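Local structure of periplasmic protein (Legionella pneumophila subsp. pneumophila, 4FGQ) at residues S68-K73 and D85-I91; L107-A113 and K154-N160. The protein is probably a calcium-dependent periplasmic cysteine protease of the bacterial transglutaminase-like family. One frame throughout, in Å; residues are numbered along the deposited sequence.

Interactions 1 and 2 follow one another along the chain: helix 86-100, which supplies one side of interaction 1, leads into strand 107-114, which supplies one side of interaction 2. Their centres lie about 13 Å apart, and they touch where Trp72 CZ3 meets Phe159 CZ at 3.4 Å and Ala90 CB meets Ile109 CG2 at 4.0 Å. Interaction 1 is the more buried, yet its chemistry is mostly polar: carboxylates and waters between a loop and a helix start, at a calcium site. Interaction 2 is partly buried and rests on backbone pairing inside the antiparallel sheet, with aromatic side chains layered over the face that meets interaction 1.

Interaction 1 (S68-K73 and D85-I91)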
loop_
_atom_site.group_PDB
_atom_site.type_symbol
_atom_site.label_atom_id
_atom_site.label_comp_id
_atom_site.label_asym_id
_atom_site.label_seq_id
_atom_site.Cartn_x
_atom_site.Cartn_y
_atom_site.Cartn_z
ATOM N N SER A 68 -5.185 -5.550 12.733
ATOM C CA SER A 68 -4.274 -4.427 12.497
ATOM C C SER A 68 -4.109 -3.547 13.733
ATOM O O SER A 68 -4.930 -3.589 14.658
ATOM C CB SER A 68 -4.740 -3.576 11.310
ATOM O OG SER A 68 -5.959 -2.915 11.613
ATOM N N ASP A 69 -3.037 -2.756 13.738
ATOM C CA ASP A 69 -2.763 -1.791 14.803
ATOM C C ASP A 69 -3.543 -0.510 14.507
ATOM O O ASP A 69 -3.866 -0.239 13.349
ATOM C CB ASP A 69 -1.258 -1.502 14.848
ATOM C CG ASP A 69 -0.849 -0.647 16.041
ATOM O OD1 ASP A 69 -0.770 -1.181 17.169
ATOM O OD2 ASP A 69 -0.583 0.558 15.842
ATOM N N ASP A 70 -3.858 0.272 15.539
ATOM C CA ASP A 70 -4.574 1.528 15.318
ATOM C C ASP A 70 -3.762 2.553 14.526
ATOM O O ASP A 70 -4.324 3.360 13.792
ATOM C CB ASP A 70 -5.020 2.154 16.635
ATOM C CG ASP A 70 -6.209 1.447 17.240
ATOM O OD1 ASP A 70 -6.754 0.508 16.621
ATOM O OD2 ASP A 70 -6.613 1.852 18.338
ATOM N N TYR A 71 -2.442 2.526 14.684
ATOM C CA TYR A 71 -1.573 3.509 14.038
ATOM C C TYR A 71 -1.290 3.138 12.586
ATOM O O TYR A 71 -0.919 1.996 12.294
ATOM C CB TYR A 71 -0.255 3.612 14.808
ATOM C CG TYR A 71 0.680 4.696 14.319
ATOM C CD1 TYR A 71 1.762 4.395 13.502
ATOM C CD2 TYR A 71 0.492 6.018 14.697
ATOM C CE1 TYR A 71 2.623 5.387 13.065
ATOM C CE2 TYR A 71 1.349 7.012 14.267
ATOM C CZ TYR A 71 2.410 6.691 13.451
ATOM O OH TYR A 71 3.259 7.684 13.026
ATOM N N TRP A 72 -1.461 4.101 11.678
ATOM C CA TRP A 72 -1.155 3.890 10.261
ATOM C C TRP A 72 0.235 4.427 9.945
ATOM O O TRP A 72 0.512 5.603 10.187
ATOM C CB TRP A 72 -2.165 4.611 9.362
ATOM C CG TRP A 72 -3.547 4.025 9.358
ATOM C CD1 TRP A 72 -4.081 3.156 10.268
ATOM C CD2 TRP A 72 -4.574 4.268 8.385
ATOM N NE1 TRP A 72 -5.382 2.849 9.922
ATOM C CE2 TRP A 72 -5.702 3.514 8.766
ATOM C CE3 TRP A 72 -4.647 5.055 7.230
ATOM C CZ2 TRP A 72 -6.894 3.531 8.032
ATOM C CZ3 TRP A 72 -5.828 5.062 6.503
ATOM C CH2 TRP A 72 -6.932 4.308 6.908
ATOM N N LYS A 73 1.103 3.580 9.393
ATOM C CA LYS A 73 2.481 3.974 9.099
ATOM C C LYS A 73 2.634 4.628 7.734
ATOM O O LYS A 73 2.100 4.133 6.742
ATOM C CB LYS A 73 3.403 2.749 9.120
ATOM C CG LYS A 73 3.448 2.000 10.439
ATOM C CD LYS A 73 4.541 0.915 10.380
ATOM C CE LYS A 73 4.461 -0.029 11.563
ATOM N NZ LYS A 73 5.640 -0.951 11.612
ATOM N N ASP A 85 1.524 -3.675 9.539
ATOM C CA ASP A 85 0.335 -4.513 9.409
ATOM C C ASP A 85 -0.239 -4.457 7.996
ATOM O O ASP A 85 0.338 -3.814 7.121
ATOM C CB ASP A 85 -0.719 -4.184 10.484
ATOM C CG ASP A 85 -1.248 -2.756 10.395
ATOM O OD1 ASP A 85 -1.282 -2.186 9.291
ATOM O OD2 ASP A 85 -1.660 -2.206 11.440
ATOM N N CYS A 86 -1.363 -5.129 7.765
ATOM C CA CYS A 86 -1.906 -5.228 6.410
ATOM C C CYS A 86 -2.207 -3.856 5.808
ATOM O O CYS A 86 -2.060 -3.644 4.597
ATOM C CB CYS A 86 -3.164 -6.095 6.401
ATOM S SG CYS A 86 -4.495 -5.474 7.475
ATOM N N GLU A 87 -2.613 -2.924 6.660
ATOM C CA GLU A 87 -2.939 -1.580 6.210
ATOM C C GLU A 87 -1.651 -0.884 5.768
ATOM O O GLU A 87 -1.602 -0.224 4.719
ATOM C CB GLU A 87 -3.670 -0.817 7.327
ATOM C CG GLU A 87 -4.890 -1.584 7.874
ATOM C CD GLU A 87 -5.582 -0.892 9.039
ATOM O OE1 GLU A 87 -4.941 -0.070 9.734
ATOM O OE2 GLU A 87 -6.780 -1.174 9.267
ATOM N N ASP A 88 -0.590 -1.064 6.551
ATOM C CA ASP A 88 0.701 -0.463 6.224
ATOM C C ASP A 88 1.283 -0.998 4.913
ATOM O O ASP A 88 1.876 -0.239 4.145
ATOM C CB ASP A 88 1.707 -0.662 7.362
ATOM C CG ASP A 88 1.167 -0.208 8.717
ATOM O OD1 ASP A 88 0.384 0.770 8.788
ATOM O OD2 ASP A 88 1.532 -0.829 9.737
ATOM N N PHE A 89 1.111 -2.295 4.651
ATOM C CA PHE A 89 1.559 -2.876 3.377
ATOM C C PHE A 89 0.820 -2.228 2.213
ATOM O O PHE A 89 1.419 -1.887 1.184
ATOM C CB PHE A 89 1.285 -4.386 3.328
ATOM C CG PHE A 89 2.360 -5.245 3.957
ATOM C CD1 PHE A 89 2.583 -5.224 5.329
ATOM C CD2 PHE A 89 3.096 -6.131 3.179
ATOM C CE1 PHE A 89 3.546 -6.029 5.910
ATOM C CE2 PHE A 89 4.059 -6.954 3.761
ATOM C CZ PHE A 89 4.292 -6.890 5.130
ATOM N N ALA A 90 -0.490 -2.063 2.361
ATOM C CA ALA A 90 -1.286 -1.491 1.277
ATOM C C ALA A 90 -0.900 -0.037 1.010
ATOM O O ALA A 90 -0.850 0.405 -0.143
ATOM C CB ALA A 90 -2.778 -1.606 1.590
ATOM N N ILE A 91 -0.604 0.689 2.081
ATOM C CA ILE A 91 -0.226 2.096 1.977
ATOM C C ILE A 91 1.095 2.305 1.228
ATOM O O ILE A 91 1.171 3.132 0.313
ATOM C CB ILE A 91 -0.197 2.764 3.366
ATOM C CG1 ILE A 91 -1.625 2.888 3.915
ATOM C CG2 ILE A 91 0.517 4.116 3.289
ATOM C CD1 ILE A 91 -1.681 3.162 5.420
HETATM O O HOH W 1 -5.985 0.711 12.186
HETATM O O HOH W 2 0.859 0.001 12.288
HETATM O O HOH W 3 3.264 2.145 4.928
#
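Residues 68-73 form an irregular loop that wraps the start of helix 86-100, burying 463 Å² in total. The CA-to-CB bond of Ser68 points toward 85-91, and OG gives a weak hydrogen bond to Glu87 OE2 (3.0 Å). Asp69 N donates to Asp85 OD2 at 2.7 Å, so Asp85 bridges two elements: as N-cap, its OD1 accepts from Asp88 N (3.0 Å) and, weakly, from Glu87 N (3.0 Å). Asp88 OD2 in turn accepts from Asp85 N (2.9 Å), completing a capping box. Asp69 turns its own carboxylate away into an Asx turn, OD2 accepting from Tyr71 N at 2.9 Å, and water 1 joins Asp69 O (2.6 Å) to Glu87 OE1 (2.8 Å). Water 2 likewise links Tyr71 O (2.7 Å) to Asp88 OD2 (2.8 Å). Trp72 adds an apolar contact, CE3 to Ile91 CD1 at 4.0 Å. Lys73 N makes a nearly straight bond to Asp88 OD1 (3.0 Å), while water 3 connects Lys73 O and Asp88 O, 2.9 Å from each; the lysine's NZ forms salt bridges with Asp81 and Glu60. Asp69, Tyr71, Asp85, Glu87 and Asp88 are calcium ligands of this protein, but here no ion is bound and waters 1 and 2 span the clustered oxygens. Around this site, helix 183-192 covers Trp72 through Trp185 and Leu188, Met122 of strand 119-126 packs on Trp72 and Glu87, and Ile109 of strand 107-114 lies against Ala90 and Ile91.

Interaction 2 (L107-A113 and K154-N160); sequences LRITYAA and KPVYSFN
A classic beta bulge interrupts the antiparallel pairing of two inner strands, 107-113 and 154-159, of the sheet. The axes of these short segments approach to 4.2 Å, with N-to-C directions at 136°. Ile109 and Phe159 are a hydrogen-bonded pair (Ile109 N to Phe159 O 2.8 Å, Phe159 N to Ile109 O 2.9 Å), and Thr110 faces Ser158 as a non-hydrogen-bonded pair. Tyr111 N donates to Tyr157 O (2.8 Å), whereas Tyr111 O accepts from both Val156 N (2.7 Å) and Tyr157 N (3.3 Å). Val156, at phi/psi -110/-51, is the extra residue, shifting the register by one. Beyond it Ala112 faces Pro155, Ala113 N donates to Lys154 O (2.8 Å) and Lys154 N to Ala113 O (2.9 Å). At the other end Asn160 ND2 reaches Leu107 O (3.0 Å). Tyr157 and Phe159, both chi1 p, lay their rings over the neighbouring strand: Ile109 CB sits 3.9 Å from the Phe159 ring centroid and Tyr111 CB 3.7 Å from that of Tyr157, both CH-pi. The Tyr111 (chi1 t) and Tyr157 rings are nearly parallel (17°) but slid apart, centroids 4.9 Å. Phe159 and Tyr157 pack against Trp72 of the calcium-site loop, in the antiparallel sheet that packs on helix 86-100, consistent with a transglutaminase-like cysteine protease fold.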
loop_
_atom_site.group_PDB
_atom_site.type_symbol
_atom_site.label_atom_id
_atom_site.label_comp_id
_atom_site.label_asym_id
_atom_site.label_seq_id
_atom_site.Cartn_x
_atom_site.Cartn_y
_atom_site.Cartn_z
ATOM N N LEU A 107 -5.990 3.497 -8.368
ATOM C CA LEU A 107 -5.581 2.784 -7.166
ATOM C C LEU A 107 -6.416 3.209 -5.980
ATOM O O LEU A 107 -6.540 4.398 -5.692
ATOM C CB LEU A 107 -4.106 3.060 -6.865
ATOM C CG LEU A 107 -3.112 2.554 -7.914
ATOM C CD1 LEU A 107 -1.756 3.184 -7.687
ATOM C CD2 LEU A 107 -3.005 1.038 -7.828
ATOM N N ARG A 108 -6.996 2.237 -5.284
ATOM C CA ARG A 108 -7.742 2.552 -4.072
ATOM C C ARG A 108 -7.379 1.588 -2.982
ATOM O O ARG A 108 -7.549 0.379 -3.142
ATOM C CB ARG A 108 -9.249 2.509 -4.333
ATOM C CG ARG A 108 -9.721 3.596 -5.276
ATOM C CD ARG A 108 -11.216 3.622 -5.431
ATOM N NE ARG A 108 -11.608 4.579 -6.467
ATOM C CZ ARG A 108 -12.856 4.748 -6.901
ATOM N NH1 ARG A 108 -13.842 4.023 -6.393
ATOM N NH2 ARG A 108 -13.109 5.635 -7.853
ATOM N N ILE A 109 -6.846 2.121 -1.886
ATOM C CA ILE A 109 -6.575 1.312 -0.714
ATOM C C ILE A 109 -7.930 0.887 -0.160
ATOM O O ILE A 109 -8.817 1.725 0.041
ATOM C CB ILE A 109 -5.791 2.117 0.328
ATOM C CG1 ILE A 109 -4.459 2.606 -0.269
ATOM C CG2 ILE A 109 -5.561 1.283 1.589
ATOM C CD1 ILE A 109 -3.781 3.730 0.551
ATOM N N THR A 110 -8.111 -0.412 0.082
ATOM C CA THR A 110 -9.447 -0.939 0.360
ATOM C C THR A 110 -9.529 -1.643 1.701
ATOM O O THR A 110 -8.788 -2.588 1.954
ATOM C CB THR A 110 -9.875 -1.949 -0.716
ATOM O OG1 THR A 110 -9.867 -1.303 -1.993
ATOM C CG2 THR A 110 -11.285 -2.476 -0.448
ATOM N N TYR A 111 -10.463 -1.194 2.528
ATOM C CA TYR A 111 -10.732 -1.816 3.820
ATOM C C TYR A 111 -11.865 -2.804 3.597
ATOM O O TYR A 111 -12.959 -2.426 3.157
ATOM C CB TYR A 111 -11.136 -0.727 4.798
ATOM C CG TYR A 111 -11.472 -1.146 6.218
ATOM C CD1 TYR A 111 -10.560 -0.965 7.239
ATOM C CD2 TYR A 111 -12.726 -1.628 6.541
ATOM C CE1 TYR A 111 -10.875 -1.297 8.546
ATOM C CE2 TYR A 111 -13.048 -1.960 7.836
ATOM C CZ TYR A 111 -12.117 -1.797 8.832
ATOM O OH TYR A 111 -12.440 -2.126 10.133
ATOM N N ALA A 112 -11.599 -4.072 3.889
ATOM C CA ALA A 112 -12.559 -5.129 3.621
ATOM C C ALA A 112 -12.778 -5.981 4.868
ATOM O O ALA A 112 -11.914 -6.065 5.739
ATOM C CB ALA A 112 -12.077 -6.002 2.461
ATOM N N ALA A 113 -13.940 -6.610 4.949
ATOM C CA ALA A 113 -14.159 -7.632 5.963
ATOM C C ALA A 113 -13.609 -8.941 5.387
ATOM O O ALA A 113 -13.952 -9.313 4.261
ATOM C CB ALA A 113 -15.642 -7.767 6.252
ATOM N N LYS A 154 -14.869 -8.813 1.577
ATOM C CA LYS A 154 -16.056 -7.988 1.339
ATOM C C LYS A 154 -15.702 -6.532 1.619
ATOM O O LYS A 154 -15.575 -6.131 2.774
ATOM C CB LYS A 154 -17.200 -8.441 2.248
ATOM C CG LYS A 154 -18.522 -7.711 1.993
ATOM C CD LYS A 154 -19.622 -8.240 2.898
ATOM C CE LYS A 154 -20.957 -7.558 2.584
ATOM N NZ LYS A 154 -22.059 -8.013 3.477
ATOM N N PRO A 155 -15.516 -5.732 0.562
ATOM C CA PRO A 155 -15.128 -4.331 0.759
ATOM C C PRO A 155 -16.133 -3.536 1.606
ATOM O O PRO A 155 -17.352 -3.710 1.490
ATOM C CB PRO A 155 -15.096 -3.780 -0.668
ATOM C CG PRO A 155 -14.788 -4.978 -1.516
ATOM C CD PRO A 155 -15.570 -6.095 -0.867
ATOM N N VAL A 156 -15.596 -2.661 2.448
ATOM C CA VAL A 156 -16.381 -1.749 3.266
ATOM C C VAL A 156 -16.199 -0.313 2.776
ATOM O O VAL A 156 -17.182 0.398 2.553
ATOM C CB VAL A 156 -15.992 -1.889 4.745
ATOM C CG1 VAL A 156 -16.784 -0.918 5.618
ATOM C CG2 VAL A 156 -16.246 -3.316 5.197
ATOM N N TYR A 157 -14.953 0.116 2.620
ATOM C CA TYR A 157 -14.680 1.427 2.031
ATOM C C TYR A 157 -13.330 1.407 1.354
ATOM O O TYR A 157 -12.537 0.498 1.572
ATOM C CB TYR A 157 -14.740 2.552 3.082
ATOM C CG TYR A 157 -13.587 2.595 4.069
ATOM C CD1 TYR A 157 -12.439 3.323 3.791
ATOM C CD2 TYR A 157 -13.666 1.945 5.296
ATOM C CE1 TYR A 157 -11.390 3.377 4.691
ATOM C CE2 TYR A 157 -12.622 2.002 6.207
ATOM C CZ TYR A 157 -11.488 2.717 5.895
ATOM O OH TYR A 157 -10.441 2.779 6.787
ATOM N N SER A 158 -13.073 2.398 0.506
ATOM C CA SER A 158 -11.775 2.507 -0.137
ATOM C C SER A 158 -11.376 3.979 -0.214
ATOM O O SER A 158 -12.214 4.867 -0.068
ATOM C CB SER A 158 -11.781 1.854 -1.523
ATOM O OG SER A 158 -12.678 2.515 -2.392
ATOM N N PHE A 159 -10.093 4.237 -0.411
ATOM C CA PHE A 159 -9.613 5.612 -0.416
ATOM C C PHE A 159 -8.272 5.733 -1.124
ATOM O O PHE A 159 -7.564 4.744 -1.331
ATOM C CB PHE A 159 -9.487 6.126 1.022
ATOM C CG PHE A 159 -8.490 5.377 1.846
ATOM C CD1 PHE A 159 -7.205 5.868 2.014
ATOM C CD2 PHE A 159 -8.832 4.170 2.450
ATOM C CE1 PHE A 159 -6.276 5.175 2.778
ATOM C CE2 PHE A 159 -7.903 3.469 3.215
ATOM C CZ PHE A 159 -6.632 3.974 3.377
ATOM N N ASN A 160 -7.928 6.957 -1.509
ATOM C CA ASN A 160 -6.568 7.263 -1.942
ATOM C C ASN A 160 -6.235 8.702 -1.549
ATOM O O ASN A 160 -6.951 9.301 -0.749
ATOM C CB ASN A 160 -6.369 7.001 -3.446
ATOM C CG ASN A 160 -7.387 7.716 -4.311
ATOM O OD1 ASN A 160 -7.936 8.746 -3.921
ATOM N ND2 ASN A 160 -7.647 7.168 -5.503
HETATM O O HOH W 4 -10.099 6.694 -7.806
#